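Local coordinates for protein type-2Ba cytolytic delta-endotoxin (Bacillus thuringiensis serovar israelensis, PDB 2RCI) that probably kills the larvae of dipteran insects by forming pores in the epithelial cell membrane of the midgut, at residues Arg86-Leu91 with Met184-Val189. Sequence-based numbering, arbitrary orientation.
Sequences RSVLGL and MKALTV
Thr188 and Val88 together carry this contact, in which the last turn of helix 74-89 settles on one face of the central strand 177-192. The threonine's chi1 of -54° sets OG1 anti to the carbonyl carbon and beside the backbone N, while CG2 lies anti to N. From this position OG1 donates a hydrogen bond to Val88 O, 2.8 Å away. The bond is bent at the acceptor: the C=O...OG1 angle is 111° and the hydroxyl sits 50° above the carbonyl plane, so it approaches over the carbonyl's face instead of along a lone pair. The same oxygen packs against the backbone of the next residue, Leu89 CA lying 3.3 Å from Thr188 OG1, and the methyl of the threonine rests 3.4 Å from the next carbonyl, Thr188 CG2 to Leu89 O.

Val88 projects toward the strand with CG1 anti to its backbone N. That branch crosses the threonine obliquely, 4.0 Å from Val88 CG1 to Thr188 OG1, and also meets the methyl of Ala186 at 4.3 Å, Val88 CG1 to Ala186 CB. Ile63 of the neighbouring strand 57-64 touches both Val88 and Ala186 and extends this apolar patch. Leu89 points its CB away from the strand, and its side chain also touches Phe98 and Trp99 of helix 96-110 and Leu154 of strand 150-162; Leu89 CD2 still passes 4.2 Å from Thr188 CG2.

Gly90 is the first residue to leave helical geometry, with positive phi. Leu89 O accepts a hydrogen bond from Thr60 OG1, so two threonine hydroxyls, from adjacent antiparallel strands, serve the successive carbonyls of Val88 and Leu89. The chemistry implies a buried, otherwise apolar helix-on-sheet contact in which the bond to Val88 O helps fix the rotation of the Thr188 hydroxyl.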
# COMPACT_ATOMS: atom_id res chain seq x y z
N ARG A 86 -7.15 -8.24 -2.07
CA ARG A 86 -7.75 -9.19 -3.02
C ARG A 86 -8.94 -8.55 -3.80
O ARG A 86 -9.00 -8.62 -5.04
CB ARG A 86 -8.18 -10.48 -2.32
CG ARG A 86 -8.52 -11.65 -3.31
CD ARG A 86 -8.91 -12.91 -2.57
NE ARG A 86 -8.06 -13.22 -1.42
CZ ARG A 86 -6.98 -14.00 -1.45
NH1 ARG A 86 -6.58 -14.55 -2.60
NH2 ARG A 86 -6.28 -14.20 -0.34
N SER A 87 -9.83 -7.89 -3.07
CA SER A 87 -10.99 -7.22 -3.69
C SER A 87 -10.57 -6.06 -4.59
O SER A 87 -11.05 -5.95 -5.73
CB SER A 87 -11.99 -6.78 -2.62
OG SER A 87 -13.13 -6.17 -3.24
N VAL A 88 -9.66 -5.22 -4.11
CA VAL A 88 -9.31 -3.98 -4.80
C VAL A 88 -8.53 -4.25 -6.10
O VAL A 88 -8.56 -3.46 -7.03
CB VAL A 88 -8.56 -2.99 -3.88
CG1 VAL A 88 -8.20 -1.72 -4.63
CG2 VAL A 88 -9.44 -2.59 -2.68
N LEU A 89 -7.83 -5.39 -6.13
CA LEU A 89 -7.02 -5.77 -7.27
C LEU A 89 -7.87 -5.93 -8.52
O LEU A 89 -7.43 -5.57 -9.62
CB LEU A 89 -6.29 -7.09 -6.97
CG LEU A 89 -4.82 -6.96 -6.59
CD1 LEU A 89 -4.34 -8.33 -6.05
CD2 LEU A 89 -3.94 -6.47 -7.76
N GLY A 90 -9.08 -6.46 -8.34
CA GLY A 90 -10.02 -6.73 -9.46
C GLY A 90 -9.46 -7.63 -10.55
O GLY A 90 -9.91 -7.58 -11.70
N LEU A 91 -8.44 -8.41 -10.19
CA LEU A 91 -7.78 -9.41 -11.02
C LEU A 91 -7.54 -10.54 -10.04
O LEU A 91 -7.28 -10.29 -8.87
CB LEU A 91 -6.40 -8.93 -11.49
CG LEU A 91 -6.34 -7.67 -12.34
CD1 LEU A 91 -4.92 -7.11 -12.31
CD2 LEU A 91 -6.75 -8.02 -13.73
N MET A 184 -7.77 3.57 4.45
CA MET A 184 -7.08 3.05 3.29
C MET A 184 -7.52 3.79 2.05
O MET A 184 -8.71 3.96 1.82
CB MET A 184 -7.45 1.58 3.14
CG MET A 184 -6.67 0.83 2.11
SD MET A 184 -7.06 -0.90 2.35
CE MET A 184 -6.17 -1.63 0.98
N LYS A 185 -6.56 4.17 1.22
CA LYS A 185 -6.81 4.74 -0.09
C LYS A 185 -5.98 3.94 -1.08
O LYS A 185 -4.76 3.84 -0.95
CB LYS A 185 -6.37 6.20 -0.14
CG LYS A 185 -7.18 7.14 0.74
CD LYS A 185 -6.49 8.49 0.89
CE LYS A 185 -7.43 9.51 1.51
NZ LYS A 185 -6.67 10.77 1.72
N ALA A 186 -6.65 3.35 -2.06
CA ALA A 186 -5.95 2.49 -3.01
C ALA A 186 -6.69 2.48 -4.35
O ALA A 186 -7.92 2.71 -4.41
CB ALA A 186 -5.83 1.08 -2.44
N LEU A 187 -5.96 2.22 -5.42
CA LEU A 187 -6.58 1.92 -6.70
C LEU A 187 -5.73 0.91 -7.44
O LEU A 187 -4.51 0.86 -7.23
CB LEU A 187 -6.75 3.21 -7.53
CG LEU A 187 -5.53 3.90 -8.19
CD1 LEU A 187 -4.93 3.12 -9.35
CD2 LEU A 187 -5.96 5.27 -8.74
N THR A 188 -6.35 0.12 -8.31
CA THR A 188 -5.58 -0.73 -9.21
C THR A 188 -5.84 -0.23 -10.61
O THR A 188 -7.00 -0.10 -11.02
CB THR A 188 -6.02 -2.21 -9.14
OG1 THR A 188 -5.96 -2.65 -7.77
CG2 THR A 188 -5.10 -3.05 -9.96
N VAL A 189 -4.75 0.07 -11.33
CA VAL A 189 -4.84 0.43 -12.74
C VAL A 189 -4.07 -0.60 -13.58
O VAL A 189 -2.93 -0.98 -13.24
CB VAL A 189 -4.34 1.90 -12.99
CG1 VAL A 189 -2.88 2.04 -12.61
CG2 VAL A 189 -4.53 2.29 -14.49